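Local coordinates for protein 6-phosphogluconate dehydrogenase (Pseudomonas syringae, PDB 5U5G) that probably reduces 2-oxopropylphosphonate with an NADP(H) cofactor, as a late-stage dehydrogenase-family enzyme of fosfomycin biosynthesis, at residues A85-E88 with V89-V93. Numbering follows the deposited sequence.
Sequences ACLE and VGDIV
Glu-88 and Asp-91 are the first and last residues of a type II beta turn that leads from the short helix 83-86 into strand 92-95, one of the parallel strands of the Rossmann-type NADP-binding domain. The turn is closed by the backbone bond from Asp-91 N to Glu-88 O (3.1 Å), which meets the oxygen from above the carbonyl plane. A second bond runs the other way: Glu-88 N donates to Asp-91 OD2 (2.9 Å) in an almost straight bond (173°) that comes from above the carboxylate plane. Asp-91 thus answers Glu-88 twice, by main chain and by side chain. With chi1 at -75°, Asp-91 CG sits beside its own backbone N, and this folds the carboxylate back over the turn toward the Glu-88 amide. Gly-90, at the third position, takes the positive phi of a type II turn, a conformation that glycine adopts readily.

The two acids also come together at their ends, Glu-88 OE2 standing 4.0 Å from Asp-91 OD1, with their carboxylate planes turned 50° apart. Arg-60 NE makes a salt bridge to both of these oxygens and probably offsets their mutual repulsion. Just ahead of the turn, Leu-87 crosses the buried Asp-91 side chain, its CG 4.1 Å from Asp-91 CB. Phe-111 of helix 101-113 touches both Leu-87 and Val-93, so both side chains pack on helix 101-113. The bound NADP lies about 13 Å from the Val-93 side chain. Between the segments, the apolar contact is made by Leu-87 CD1, which meets Val-93 CG2 at 4.3 Å.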
loop_
_atom_site.group_PDB
_atom_site.type_symbol
_atom_site.label_atom_id
_atom_site.label_comp_id
_atom_site.label_asym_id
_atom_site.label_seq_id
_atom_site.Cartn_x
_atom_site.Cartn_y
_atom_site.Cartn_z
ATOM N N ALA A 85 -40.556 -8.055 3.793
ATOM C CA ALA A 85 -41.898 -8.614 3.701
ATOM C C ALA A 85 -41.902 -10.126 3.493
ATOM O O ALA A 85 -42.902 -10.776 3.810
ATOM C CB ALA A 85 -42.665 -7.926 2.566
ATOM N N CYS A 86 -40.815 -10.706 2.982
ATOM C CA CYS A 86 -40.788 -12.115 2.610
ATOM C C CYS A 86 -39.979 -12.996 3.549
ATOM O O CYS A 86 -40.014 -14.224 3.404
ATOM C CB CYS A 86 -40.225 -12.283 1.189
ATOM S SG CYS A 86 -41.117 -11.398 -0.081
ATOM N N LEU A 87 -39.244 -12.418 4.488
ATOM C CA LEU A 87 -38.414 -13.220 5.369
ATOM C C LEU A 87 -39.263 -14.024 6.343
ATOM O O LEU A 87 -40.323 -13.587 6.784
ATOM C CB LEU A 87 -37.463 -12.324 6.145
ATOM C CG LEU A 87 -36.022 -12.174 5.678
ATOM C CD1 LEU A 87 -35.893 -12.017 4.158
ATOM C CD2 LEU A 87 -35.567 -10.951 6.386
ATOM N N GLU A 88 -38.775 -15.211 6.680
ATOM C CA GLU A 88 -39.346 -16.015 7.746
ATOM C C GLU A 88 -38.514 -15.857 9.010
ATOM O O GLU A 88 -37.347 -15.453 8.970
ATOM C CB GLU A 88 -39.410 -17.490 7.347
ATOM C CG GLU A 88 -40.547 -17.818 6.378
ATOM C CD GLU A 88 -40.340 -19.158 5.689
ATOM O OE1 GLU A 88 -41.322 -19.744 5.185
ATOM O OE2 GLU A 88 -39.185 -19.617 5.670
ATOM N N VAL A 89 -39.131 -16.190 10.144
ATOM C CA VAL A 89 -38.389 -16.262 11.393
ATOM C C VAL A 89 -37.237 -17.238 11.228
ATOM O O VAL A 89 -37.426 -18.356 10.744
ATOM C CB VAL A 89 -39.328 -16.677 12.539
ATOM C CG1 VAL A 89 -38.544 -16.849 13.829
ATOM C CG2 VAL A 89 -40.446 -15.656 12.700
ATOM N N GLY A 90 -36.032 -16.820 11.627
ATOM C CA GLY A 90 -34.856 -17.654 11.511
ATOM C C GLY A 90 -34.071 -17.502 10.222
ATOM O O GLY A 90 -32.997 -18.115 10.093
ATOM N N ASP A 91 -34.565 -16.719 9.263
ATOM C CA ASP A 91 -33.813 -16.454 8.042
ATOM C C ASP A 91 -32.607 -15.563 8.337
ATOM O O ASP A 91 -32.585 -14.800 9.307
ATOM C CB ASP A 91 -34.700 -15.786 6.984
ATOM C CG ASP A 91 -35.673 -16.764 6.324
ATOM O OD1 ASP A 91 -35.634 -17.973 6.654
ATOM O OD2 ASP A 91 -36.458 -16.331 5.454
ATOM N N ILE A 92 -31.592 -15.671 7.480
ATOM C CA ILE A 92 -30.381 -14.864 7.582
ATOM C C ILE A 92 -30.097 -14.236 6.219
ATOM O O ILE A 92 -30.124 -14.932 5.196
ATOM C CB ILE A 92 -29.176 -15.703 8.054
ATOM C CG1 ILE A 92 -29.462 -16.330 9.421
ATOM C CG2 ILE A 92 -27.903 -14.846 8.102
ATOM C CD1 ILE A 92 -28.470 -17.413 9.832
ATOM N N VAL A 93 -29.846 -12.924 6.199
ATOM C CA VAL A 93 -29.364 -12.237 5.003
ATOM C C VAL A 93 -27.948 -11.737 5.270
ATOM O O VAL A 93 -27.693 -11.054 6.272
ATOM C CB VAL A 93 -30.299 -11.088 4.580
ATOM C CG1 VAL A 93 -29.629 -10.213 3.538
ATOM C CG2 VAL A 93 -31.613 -11.646 4.027
#